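Local coordinates for fat acid-binding protein (Eubacterium ventriosum, PDB 3NYI) that probably serves in lipid binding as a DegV-family protein, and holds a stearic acid molecule in this crystal, at residues L30-D35 against V44-D49; S79-G84 against A117-I122; V196-D201 against L221-K226. All coordinates share one frame; numbering follows the deposited sequence.

Contact 1. Residues L30-D35 against V44-D49; sequences LSVSFD and VDITRD
I46 packs its two branches against V32 and F34 where the antiparallel hairpin of strands 25-33 and 39-41 runs on into helix 48-57 of this DegV-family protein. Before it, D45 turns back to the hairpin in a salt bridge with R41. The branches of I46 divide the work. CG1 is anti to the backbone N (chi1 -173°) and the chain continues extended, which carries CD1 out to the phenyl ring of F34. There I46 CD1 lies at the ring's edge, in its plane, 3.6 Å from F34 CE2. The other branch, CG2, faces V32, with 4.0 Å between I46 CG2 and V32 CG1, and these two side chains cross at about a right angle. Only 100 Å² is buried between the segments, but I274 of helix 274-280 touches both V32 and I46. T47 then takes the N-cap position; its side chain caps a backbone N of the first turn while E50 OE1 accepts the N-H of T47, consistent with a capping box. R48 spreads over several partners, including carbonyls of G243 and I272. Its NH1 also bridges to D49 OD1 at 3.1 Å, with the carboxylate oxygen 4° from the guanidinium plane.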
ATOM      1  N   LEU A  30      -4.417  -1.414  11.125  1.00 24.14           N
ATOM      2  CA  LEU A  30      -5.736  -0.794  11.016  1.00 23.89           C
ATOM      3  C   LEU A  30      -6.771  -1.828  11.453  1.00 25.76           C
ATOM      4  O   LEU A  30      -6.420  -2.981  11.703  1.00 24.17           O
ATOM      5  CB  LEU A  30      -5.996  -0.292   9.589  1.00 18.96           C
ATOM      6  CG  LEU A  30      -5.398   1.103   9.352  1.00 25.32           C
ATOM      7  CD1 LEU A  30      -3.879   1.054   9.069  1.00 22.33           C
ATOM      8  CD2 LEU A  30      -6.125   1.831   8.215  1.00 24.82           C
ATOM      9  N   SER A  31      -8.035  -1.426  11.553  1.00 23.23           N
ATOM     10  CA  SER A  31      -9.093  -2.370  11.913  1.00 27.51           C
ATOM     11  C   SER A  31     -10.173  -2.429  10.846  1.00 28.84           C
ATOM     12  O   SER A  31     -10.329  -1.504  10.037  1.00 25.84           O
ATOM     13  CB  SER A  31      -9.708  -2.017  13.279  1.00 21.28           C
ATOM     14  OG  SER A  31      -8.715  -2.132  14.289  1.00 31.20           O
ATOM     15  N   VAL A  32     -10.899  -3.538  10.832  1.00 26.15           N
ATOM     16  CA  VAL A  32     -12.048  -3.692   9.951  1.00 22.18           C
ATOM     17  C   VAL A  32     -13.284  -4.109  10.759  1.00 30.80           C
ATOM     18  O   VAL A  32     -13.158  -4.778  11.786  1.00 27.07           O
ATOM     19  CB  VAL A  32     -11.759  -4.702   8.832  1.00 25.51           C
ATOM     20  CG1 VAL A  32     -11.360  -6.052   9.414  1.00 29.10           C
ATOM     21  CG2 VAL A  32     -12.954  -4.843   7.924  1.00 27.18           C
ATOM     22  N   SER A  33     -14.464  -3.675  10.316  1.00 27.24           N
ATOM     23  CA  SER A  33     -15.722  -4.070  10.946  1.00 33.44           C
ATOM     24  C   SER A  33     -16.718  -4.475   9.875  1.00 33.76           C
ATOM     25  O   SER A  33     -16.806  -3.842   8.828  1.00 32.30           O
ATOM     26  CB  SER A  33     -16.330  -2.943  11.788  1.00 25.90           C
ATOM     27  OG  SER A  33     -17.615  -3.325  12.286  1.00 30.54           O
ATOM     28  N   PHE A  34     -17.469  -5.537  10.145  1.00 32.65           N
ATOM     29  CA  PHE A  34     -18.492  -5.993   9.217  1.00 30.40           C
ATOM     30  C   PHE A  34     -19.883  -5.486   9.572  1.00 40.97           C
ATOM     31  O   PHE A  34     -20.736  -5.347   8.701  1.00 41.07           O
ATOM     32  CB  PHE A  34     -18.455  -7.517   9.111  1.00 39.26           C
ATOM     33  CG  PHE A  34     -17.126  -8.030   8.669  1.00 43.84           C
ATOM     34  CD1 PHE A  34     -16.752  -7.941   7.337  1.00 42.59           C
ATOM     35  CD2 PHE A  34     -16.219  -8.533   9.587  1.00 49.47           C
ATOM     36  CE1 PHE A  34     -15.513  -8.380   6.921  1.00 39.83           C
ATOM     37  CE2 PHE A  34     -14.976  -8.973   9.178  1.00 51.12           C
ATOM     38  CZ  PHE A  34     -14.619  -8.892   7.839  1.00 44.29           C
ATOM     39  N   ASP A  35     -20.105  -5.193  10.848  1.00 41.92           N
ATOM     40  CA  ASP A  35     -21.412  -4.720  11.290  1.00 45.65           C
ATOM     41  C   ASP A  35     -21.401  -3.254  11.699  1.00 47.48           C
ATOM     42  O   ASP A  35     -22.446  -2.688  12.012  1.00 50.19           O
ATOM     43  CB  ASP A  35     -21.953  -5.586  12.436  1.00 48.12           C
ATOM     44  CG  ASP A  35     -21.038  -5.600  13.650  1.00 50.31           C
ATOM     45  OD1 ASP A  35     -20.117  -4.754  13.737  1.00 38.63           O
ATOM     46  OD2 ASP A  35     -21.249  -6.462  14.529  1.00 60.24           O
ATOM     47  N   VAL A  44      -4.251  -9.328  13.024  1.00 38.48           N
ATOM     48  CA  VAL A  44      -4.084  -9.741  14.418  1.00 41.99           C
ATOM     49  C   VAL A  44      -5.342 -10.428  14.946  1.00 46.64           C
ATOM     50  O   VAL A  44      -5.274 -11.562  15.423  1.00 50.89           O
ATOM     51  CB  VAL A  44      -3.708  -8.555  15.344  1.00 33.77           C
ATOM     52  CG1 VAL A  44      -3.671  -9.002  16.808  1.00 42.42           C
ATOM     53  CG2 VAL A  44      -2.373  -7.937  14.929  1.00 44.01           C
ATOM     54  N   ASP A  45      -6.484  -9.747  14.853  1.00 41.12           N
ATOM     55  CA  ASP A  45      -7.756 -10.303  15.330  1.00 46.66           C
ATOM     56  C   ASP A  45      -8.518 -11.026  14.219  1.00 40.99           C
ATOM     57  O   ASP A  45      -9.548 -11.652  14.460  1.00 37.39           O
ATOM     58  CB  ASP A  45      -8.646  -9.206  15.937  1.00 45.23           C
ATOM     59  CG  ASP A  45      -7.972  -8.475  17.083  1.00 47.66           C
ATOM     60  OD1 ASP A  45      -7.297  -9.134  17.910  1.00 52.34           O
ATOM     61  OD2 ASP A  45      -8.115  -7.239  17.158  1.00 42.45           O
ATOM     62  N   ILE A  46      -8.016 -10.927  12.997  1.00 37.02           N
ATOM     63  CA  ILE A  46      -8.676 -11.525  11.843  1.00 38.08           C
ATOM     64  C   ILE A  46      -7.655 -11.622  10.730  1.00 37.15           C
ATOM     65  O   ILE A  46      -6.700 -10.852  10.705  1.00 37.21           O
ATOM     66  CB  ILE A  46      -9.879 -10.679  11.356  1.00 39.47           C
ATOM     67  CG1 ILE A  46     -10.644 -11.428  10.263  1.00 39.93           C
ATOM     68  CG2 ILE A  46      -9.421  -9.299  10.859  1.00 36.66           C
ATOM     69  CD1 ILE A  46     -11.823 -10.673   9.718  1.00 47.14           C
ATOM     70  N   THR A  47      -7.839 -12.569   9.817  1.00 40.01           N
ATOM     71  CA  THR A  47      -6.858 -12.758   8.747  1.00 39.69           C
ATOM     72  C   THR A  47      -7.329 -12.183   7.424  1.00 35.48           C
ATOM     73  O   THR A  47      -8.530 -12.022   7.173  1.00 36.14           O
ATOM     74  CB  THR A  47      -6.517 -14.241   8.515  1.00 42.99           C
ATOM     75  OG1 THR A  47      -7.547 -14.845   7.725  1.00 42.57           O
ATOM     76  CG2 THR A  47      -6.366 -14.979   9.839  1.00 50.86           C
ATOM     77  N   ARG A  48      -6.359 -11.902   6.566  1.00 36.74           N
ATOM     78  CA  ARG A  48      -6.631 -11.327   5.269  1.00 31.65           C
ATOM     79  C   ARG A  48      -7.559 -12.233   4.462  1.00 40.81           C
ATOM     80  O   ARG A  48      -8.548 -11.778   3.885  1.00 31.19           O
ATOM     81  CB  ARG A  48      -5.308 -11.110   4.543  1.00 38.52           C
ATOM     82  CG  ARG A  48      -5.448 -10.506   3.190  1.00 33.53           C
ATOM     83  CD  ARG A  48      -5.195 -11.542   2.150  1.00 37.96           C
ATOM     84  NE  ARG A  48      -5.018 -10.930   0.845  1.00 34.94           N
ATOM     85  CZ  ARG A  48      -5.191 -11.579  -0.295  1.00 35.53           C
ATOM     86  NH1 ARG A  48      -5.549 -12.853  -0.262  1.00 35.42           N
ATOM     87  NH2 ARG A  48      -5.013 -10.959  -1.457  1.00 26.55           N
ATOM     88  N   ASP A  49      -7.258 -13.528   4.438  1.00 39.54           N
ATOM     89  CA  ASP A  49      -8.080 -14.454   3.669  1.00 38.27           C
ATOM     90  C   ASP A  49      -9.536 -14.522   4.154  1.00 41.68           C
ATOM     91  O   ASP A  49     -10.452 -14.589   3.333  1.00 43.94           O
ATOM     92  CB  ASP A  49      -7.426 -15.841   3.603  1.00 46.50           C
ATOM     93  CG  ASP A  49      -6.212 -15.869   2.676  1.00 49.90           C
ATOM     94  OD1 ASP A  49      -5.878 -14.818   2.085  1.00 47.71           O
ATOM     95  OD2 ASP A  49      -5.585 -16.938   2.535  1.00 54.57           O
TER

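Contact 2. Residues S79-G84 against A117-I122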
ATOM      1  N   SER A  79       7.978   1.731  23.353  1.00 45.17           N
ATOM      2  CA  SER A  79       8.787   0.557  23.662  1.00 46.70           C
ATOM      3  C   SER A  79      10.150   0.593  22.968  1.00 52.42           C
ATOM      4  O   SER A  79      11.159   0.197  23.553  1.00 54.59           O
ATOM      5  CB  SER A  79       8.036  -0.732  23.318  1.00 55.63           C
ATOM      6  OG  SER A  79       7.952  -0.924  21.916  1.00 70.48           O
ATOM      7  N   PHE A  80      10.187   1.068  21.726  1.00 40.74           N
ATOM      8  CA  PHE A  80      11.457   1.213  21.025  1.00 40.96           C
ATOM      9  C   PHE A  80      12.298   2.342  21.626  1.00 44.29           C
ATOM     10  O   PHE A  80      13.496   2.171  21.867  1.00 42.54           O
ATOM     11  CB  PHE A  80      11.238   1.457  19.522  1.00 31.89           C
ATOM     12  CG  PHE A  80      10.732   0.253  18.774  1.00 41.38           C
ATOM     13  CD1 PHE A  80      11.295  -1.001  18.980  1.00 46.44           C
ATOM     14  CD2 PHE A  80       9.706   0.376  17.843  1.00 40.88           C
ATOM     15  CE1 PHE A  80      10.836  -2.115  18.283  1.00 44.29           C
ATOM     16  CE2 PHE A  80       9.244  -0.735  17.143  1.00 41.55           C
ATOM     17  CZ  PHE A  80       9.810  -1.980  17.365  1.00 41.54           C
ATOM     18  N   VAL A  81      11.665   3.487  21.873  1.00 40.66           N
ATOM     19  CA  VAL A  81      12.363   4.675  22.371  1.00 45.52           C
ATOM     20  C   VAL A  81      13.008   4.494  23.759  1.00 48.61           C
ATOM     21  O   VAL A  81      14.096   5.013  24.026  1.00 45.24           O
ATOM     22  CB  VAL A  81      11.430   5.904  22.389  1.00 45.55           C
ATOM     23  CG1 VAL A  81      11.945   6.953  23.354  1.00 49.38           C
ATOM     24  CG2 VAL A  81      11.293   6.481  20.983  1.00 46.28           C
ATOM     25  N   GLU A  82      12.344   3.768  24.646  1.00 48.66           N
ATOM     26  CA  GLU A  82      12.926   3.547  25.965  1.00 56.41           C
ATOM     27  C   GLU A  82      14.121   2.600  25.869  1.00 57.11           C
ATOM     28  O   GLU A  82      14.907   2.476  26.811  1.00 63.05           O
ATOM     29  CB  GLU A  82      11.883   3.041  26.959  1.00 61.27           C
ATOM     30  CG  GLU A  82      11.197   1.755  26.557  1.00 75.01           C
ATOM     31  CD  GLU A  82       9.953   1.483  27.386  1.00 91.09           C
ATOM     32  OE1 GLU A  82       9.660   0.296  27.644  1.00 99.89           O
ATOM     33  OE2 GLU A  82       9.271   2.454  27.784  1.00 89.37           O
ATOM     34  N   GLN A  83      14.258   1.944  24.722  1.00 50.16           N
ATOM     35  CA  GLN A  83      15.421   1.106  24.451  1.00 58.62           C
ATOM     36  C   GLN A  83      16.521   1.892  23.741  1.00 58.01           C
ATOM     37  O   GLN A  83      17.589   1.352  23.451  1.00 58.25           O
ATOM     38  CB  GLN A  83      15.038  -0.102  23.594  1.00 61.98           C
ATOM     39  CG  GLN A  83      14.188  -1.143  24.286  1.00 69.63           C
ATOM     40  CD  GLN A  83      13.823  -2.287  23.356  1.00 77.07           C
ATOM     41  OE1 GLN A  83      14.563  -3.266  23.236  1.00 82.27           O
ATOM     42  NE2 GLN A  83      12.682  -2.163  22.684  1.00 73.20           N
ATOM     43  N   GLY A  84      16.251   3.159  23.441  1.00 54.17           N
ATOM     44  CA  GLY A  84      17.234   4.014  22.799  1.00 52.10           C
ATOM     45  C   GLY A  84      17.234   3.948  21.282  1.00 54.00           C
ATOM     46  O   GLY A  84      18.072   4.579  20.628  1.00 48.07           O
ATOM     47  N   ALA A 117      13.794  11.515  22.519  1.00 69.06           N
ATOM     48  CA  ALA A 117      13.499  10.390  21.641  1.00 66.29           C
ATOM     49  C   ALA A 117      13.560  10.812  20.182  1.00 55.27           C
ATOM     50  O   ALA A 117      13.192  11.937  19.843  1.00 47.77           O
ATOM     51  CB  ALA A 117      12.132   9.821  21.960  1.00 66.52           C
ATOM     52  N   ASN A 118      14.022   9.912  19.319  1.00 52.04           N
ATOM     53  CA  ASN A 118      14.041  10.193  17.885  1.00 46.18           C
ATOM     54  C   ASN A 118      12.973   9.410  17.118  1.00 39.81           C
ATOM     55  O   ASN A 118      13.109   8.210  16.896  1.00 37.91           O
ATOM     56  CB  ASN A 118      15.418   9.923  17.281  1.00 59.25           C
ATOM     57  CG  ASN A 118      15.467  10.239  15.793  1.00 75.29           C
ATOM     58  OD1 ASN A 118      15.967  11.290  15.391  1.00 81.39           O
ATOM     59  ND2 ASN A 118      14.928   9.338  14.970  1.00 82.78           N
ATOM     60  N   ILE A 119      11.916  10.104  16.718  1.00 35.74           N
ATOM     61  CA  ILE A 119      10.804   9.483  16.013  1.00 31.94           C
ATOM     62  C   ILE A 119      10.511  10.300  14.765  1.00 39.34           C
ATOM     63  O   ILE A 119      10.212  11.487  14.853  1.00 40.21           O
ATOM     64  CB  ILE A 119       9.533   9.449  16.887  1.00 30.37           C
ATOM     65  CG1 ILE A 119       9.791   8.699  18.192  1.00 35.49           C
ATOM     66  CG2 ILE A 119       8.366   8.816  16.125  1.00 32.85           C
ATOM     67  CD1 ILE A 119       8.606   8.739  19.158  1.00 38.30           C
ATOM     68  N   CYS A 120      10.608   9.659  13.606  1.00 30.53           N
ATOM     69  CA  CYS A 120      10.309  10.302  12.332  1.00 29.86           C
ATOM     70  C   CYS A 120       9.053   9.663  11.714  1.00 32.15           C
ATOM     71  O   CYS A 120       9.022   8.459  11.475  1.00 34.30           O
ATOM     72  CB  CYS A 120      11.506  10.164  11.382  1.00 28.82           C
ATOM     73  SG  CYS A 120      11.142  10.709   9.703  1.00 38.12           S
ATOM     74  N   VAL A 121       8.014  10.460  11.483  1.00 31.16           N
ATOM     75  CA  VAL A 121       6.764   9.929  10.928  1.00 25.75           C
ATOM     76  C   VAL A 121       6.662  10.394   9.483  1.00 30.18           C
ATOM     77  O   VAL A 121       6.790  11.584   9.197  1.00 31.91           O
ATOM     78  CB  VAL A 121       5.525  10.396  11.729  1.00 24.57           C
ATOM     79  CG1 VAL A 121       4.225   9.901  11.071  1.00 22.77           C
ATOM     80  CG2 VAL A 121       5.614   9.903  13.169  1.00 26.02           C
ATOM     81  N   ILE A 122       6.459   9.445   8.576  1.00 22.89           N
ATOM     82  CA  ILE A 122       6.407   9.747   7.157  1.00 21.46           C
ATOM     83  C   ILE A 122       5.062   9.395   6.528  1.00 22.45           C
ATOM     84  O   ILE A 122       4.628   8.239   6.571  1.00 25.94           O
ATOM     85  CB  ILE A 122       7.510   8.980   6.393  1.00 26.67           C
ATOM     86  CG1 ILE A 122       8.904   9.383   6.901  1.00 30.62           C
ATOM     87  CG2 ILE A 122       7.358   9.180   4.875  1.00 28.48           C
ATOM     88  CD1 ILE A 122       9.997   8.442   6.448  1.00 26.53           C
TER
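V81 against A117 and I119 is a buried, wholly apolar contact between the C-terminal end of helix 70-81 and the entry to strand 119-123, in the parallel part of the sheet that holds strands 6-10, 87-91 and 119-123. The CA atoms come nearest at V81 and A117, 5.9 Å apart, and the two segments bury 119 Å² between them. The firmer evidence is at CG2 of V81, which lies 3.9 Å from I119 CG1. A117 CB also faces the V81 methyls, but its modelled approach to V81 CG1 is too short for two carbons, so the exact V81-A117 spacing is doubtful. I119 reaches V81 through its longer branch. CG1 stands beside the backbone N (chi1 -58°), and the chain meets V81 at about a right angle, with CG1 and CD1 both at V81 CG2. A117 also touches L111 of helix 99-113, the helix of the beta-alpha-beta unit that links strands 87-91 and 119-123. After V81 the chain leaves the helix through a Schellman motif, with G84 at phi 88°. G84 N bonds to V81 O at 2.9 Å, and the Q83 side chain folds back so that NE2 donates to S79 O at 2.9 Å, from well above the carbonyl plane. Polar groups of the helix end are thus partly satisfied within 79-84, while strand 119-123 spends backbone bonds on strand 87-91. Helix and strand meet here through apolar burial alone, with no directional bond across.

Contact 3. Residues V196-D201 against L221-K226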
ATOM      1  N   VAL A 196      -9.559   1.356 -15.204  1.00 26.76           N
ATOM      2  CA  VAL A 196      -8.143   1.130 -15.011  1.00 20.97           C
ATOM      3  C   VAL A 196      -7.737   2.336 -14.184  1.00 25.44           C
ATOM      4  O   VAL A 196      -8.033   3.476 -14.554  1.00 26.14           O
ATOM      5  CB  VAL A 196      -7.370   1.165 -16.335  1.00 31.56           C
ATOM      6  CG1 VAL A 196      -5.866   1.107 -16.067  1.00 27.44           C
ATOM      7  CG2 VAL A 196      -7.811   0.025 -17.254  1.00 31.90           C
ATOM      8  N   ILE A 197      -7.073   2.090 -13.064  1.00 23.54           N
ATOM      9  CA  ILE A 197      -6.808   3.148 -12.101  1.00 19.10           C
ATOM     10  C   ILE A 197      -5.311   3.352 -11.934  1.00 21.50           C
ATOM     11  O   ILE A 197      -4.538   2.400 -11.969  1.00 23.50           O
ATOM     12  CB  ILE A 197      -7.446   2.803 -10.714  1.00 26.24           C
ATOM     13  CG1 ILE A 197      -8.950   2.539 -10.867  1.00 18.10           C
ATOM     14  CG2 ILE A 197      -7.173   3.920  -9.672  1.00 21.96           C
ATOM     15  CD1 ILE A 197      -9.616   2.024  -9.582  1.00 23.04           C
ATOM     16  N   ILE A 198      -4.906   4.601 -11.731  1.00 20.68           N
ATOM     17  CA  ILE A 198      -3.517   4.911 -11.475  1.00 21.69           C
ATOM     18  C   ILE A 198      -3.412   5.605 -10.139  1.00 21.90           C
ATOM     19  O   ILE A 198      -4.120   6.578  -9.901  1.00 21.95           O
ATOM     20  CB  ILE A 198      -2.935   5.879 -12.547  1.00 23.08           C
ATOM     21  CG1 ILE A 198      -3.052   5.275 -13.942  1.00 26.12           C
ATOM     22  CG2 ILE A 198      -1.485   6.218 -12.201  1.00 23.39           C
ATOM     23  CD1 ILE A 198      -2.622   6.221 -15.071  1.00 29.42           C
HETATM   24  N   MSE A 199      -2.526   5.118  -9.277  1.00 20.09           N
HETATM   25  CA  MSE A 199      -2.210   5.847  -8.057  1.00 23.89           C
HETATM   26  C   MSE A 199      -0.912   6.605  -8.235  1.00 22.66           C
HETATM   27  O   MSE A 199       0.127   6.020  -8.552  1.00 22.88           O
HETATM   28  CB  MSE A 199      -2.096   4.926  -6.838  1.00 20.72           C
HETATM   29  CG  MSE A 199      -1.804   5.717  -5.576  1.00 24.59           C
HETATM   30 SE   MSE A 199      -1.817   4.670  -3.918  0.77 25.60          SE
HETATM   31  CE  MSE A 199      -1.778   6.210  -2.689  1.00 16.15           C
ATOM     32  N   LYS A 200      -0.968   7.915  -8.038  1.00 20.41           N
ATOM     33  CA  LYS A 200       0.241   8.707  -8.119  1.00 22.02           C
ATOM     34  C   LYS A 200       0.048   9.964  -7.321  1.00 21.69           C
ATOM     35  O   LYS A 200      -1.084  10.465  -7.181  1.00 20.17           O
ATOM     36  CB  LYS A 200       0.578   9.043  -9.576  1.00 23.64           C
ATOM     37  CG  LYS A 200      -0.187  10.218 -10.156  1.00 31.10           C
ATOM     38  CD  LYS A 200       0.337  10.530 -11.582  1.00 32.42           C
ATOM     39  CE  LYS A 200      -0.390  11.710 -12.212  1.00 41.89           C
ATOM     40  NZ  LYS A 200       0.139  12.031 -13.590  1.00 43.27           N
ATOM     41  N   ASP A 201       1.149  10.462  -6.776  1.00 19.70           N
ATOM     42  CA  ASP A 201       1.104  11.709  -6.034  1.00 23.36           C
ATOM     43  C   ASP A 201       0.138  11.616  -4.843  1.00 24.15           C
ATOM     44  O   ASP A 201      -0.484  12.610  -4.468  1.00 27.69           O
ATOM     45  CB  ASP A 201       0.648  12.840  -6.953  1.00 38.51           C
ATOM     46  CG  ASP A 201       1.530  14.046  -6.854  1.00 61.48           C
ATOM     47  OD1 ASP A 201       1.135  15.009  -6.166  1.00 63.30           O
ATOM     48  OD2 ASP A 201       2.625  14.022  -7.458  1.00 77.83           O
ATOM     49  N   LEU A 221      -1.492  -3.214 -18.080  1.00 29.21           N
ATOM     50  CA  LEU A 221      -0.117  -3.428 -18.537  1.00 28.07           C
ATOM     51  C   LEU A 221       0.318  -2.376 -19.556  1.00 29.19           C
ATOM     52  O   LEU A 221       1.460  -1.915 -19.537  1.00 28.09           O
ATOM     53  CB  LEU A 221       0.058  -4.823 -19.139  1.00 28.74           C
ATOM     54  CG  LEU A 221       0.092  -6.006 -18.167  1.00 37.85           C
ATOM     55  CD1 LEU A 221       0.047  -7.320 -18.924  1.00 48.08           C
ATOM     56  CD2 LEU A 221       1.327  -5.939 -17.287  1.00 40.42           C
ATOM     57  N   GLN A 222      -0.587  -1.988 -20.441  1.00 26.74           N
ATOM     58  CA  GLN A 222      -0.222  -0.997 -21.447  1.00 31.11           C
ATOM     59  C   GLN A 222       0.012   0.375 -20.818  1.00 33.34           C
ATOM     60  O   GLN A 222       0.931   1.094 -21.209  1.00 25.17           O
ATOM     61  CB  GLN A 222      -1.253  -0.942 -22.578  1.00 33.68           C
ATOM     62  CG  GLN A 222      -1.154  -2.135 -23.504  1.00 43.67           C
ATOM     63  CD  GLN A 222       0.275  -2.374 -23.991  1.00 51.39           C
ATOM     64  OE1 GLN A 222       0.902  -1.491 -24.587  1.00 55.74           O
ATOM     65  NE2 GLN A 222       0.795  -3.568 -23.730  1.00 42.83           N
ATOM     66  N   VAL A 223      -0.801   0.734 -19.827  1.00 28.51           N
ATOM     67  CA  VAL A 223      -0.586   1.991 -19.129  1.00 24.24           C
ATOM     68  C   VAL A 223       0.745   1.982 -18.352  1.00 26.01           C
ATOM     69  O   VAL A 223       1.475   2.982 -18.314  1.00 23.47           O
ATOM     70  CB  VAL A 223      -1.749   2.307 -18.154  1.00 26.67           C
ATOM     71  CG1 VAL A 223      -1.393   3.500 -17.317  1.00 33.84           C
ATOM     72  CG2 VAL A 223      -3.025   2.575 -18.935  1.00 35.61           C
ATOM     73  N   ALA A 224       1.067   0.858 -17.724  1.00 25.72           N
ATOM     74  CA  ALA A 224       2.324   0.786 -16.981  1.00 28.12           C
ATOM     75  C   ALA A 224       3.495   0.868 -17.965  1.00 28.13           C
ATOM     76  O   ALA A 224       4.500   1.514 -17.689  1.00 27.43           O
ATOM     77  CB  ALA A 224       2.413  -0.489 -16.194  1.00 19.27           C
ATOM     78  N   LYS A 225       3.351   0.197 -19.099  1.00 29.09           N
ATOM     79  CA  LYS A 225       4.442   0.107 -20.075  1.00 28.55           C
ATOM     80  C   LYS A 225       4.826   1.488 -20.598  1.00 31.27           C
ATOM     81  O   LYS A 225       6.012   1.813 -20.709  1.00 35.29           O
ATOM     82  CB  LYS A 225       4.080  -0.818 -21.221  1.00 26.20           C
ATOM     83  CG  LYS A 225       5.212  -0.932 -22.275  1.00 27.61           C
ATOM     84  CD  LYS A 225       4.864  -1.913 -23.389  1.00 36.89           C
ATOM     85  CE  LYS A 225       5.860  -1.799 -24.562  1.00 41.84           C
ATOM     86  NZ  LYS A 225       7.272  -1.735 -24.079  1.00 42.42           N
ATOM     87  N   LYS A 226       3.813   2.297 -20.889  1.00 30.97           N
ATOM     88  CA  LYS A 226       4.011   3.676 -21.309  1.00 34.31           C
ATOM     89  C   LYS A 226       4.793   4.484 -20.269  1.00 27.68           C
ATOM     90  O   LYS A 226       5.719   5.213 -20.598  1.00 28.12           O
ATOM     91  CB  LYS A 226       2.654   4.329 -21.593  1.00 31.01           C
ATOM     92  CG  LYS A 226       2.728   5.808 -21.928  1.00 47.51           C
ATOM     93  CD  LYS A 226       1.330   6.401 -22.130  1.00 56.94           C
ATOM     94  CE  LYS A 226       1.406   7.862 -22.562  1.00 58.08           C
ATOM     95  NZ  LYS A 226       2.139   7.998 -23.851  1.00 62.77           N
TER
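I198 has CG1 beside the backbone N and anti to the carbonyl carbon (chi1 -59°), and an extended second torsion (175°) then sends CD1 outward to V223. V223 answers with CG1 anti to its own backbone N (chi1 172°), which leaves its two methyls to serve two strand residues. CG1 of V223 meets I198 CD1 at 3.7 Å and lies 4.2 Å from I198 CG1. The second methyl, V223 CG2, makes a looser approach of 4.3 Å to V196 CG1. V196 and I198 are two apart on the strand and so present the same face, and V223 supplies the larger share of the 99 Å² buried. The same helix approaches V196 further through L216, S219 and V220, while F165 of the adjacent strand 163-167 touches V223 and A224. The helix therefore covers more than one strand. The alternate residues I197 and M199 (selenomethionine) take no part in the contact; M199 packs on T93, F96 and N127. No polar bond crosses the contact. Strand 194-200, its antiparallel partner 203-210 and the helix that follows make a beta-beta-alpha succession, with helix 213-231 laid on one face of a mixed sheet, as in layered alpha/beta folds.

In the fold
Contacts 1 and 2 both reach the sheet that includes strands 25-33 and 119-123, with centres 27 Å apart, whereas contact 3 belongs to the second mixed sheet. Contact 3 lies on the opposite side of the chain's centre from either of the others, its centre 29 Å from that of contact 1 and 36 Å from that of contact 2. None of the three touches another; their nearest atoms stay about 11 to 13 Å apart. Contacts 1 and 3 approach the bound stearic acid from the two sheets: the side chain of V32 is about 9 Å from it and that of I198 about 10 Å. L30, two residues before V32, touches the ligand directly.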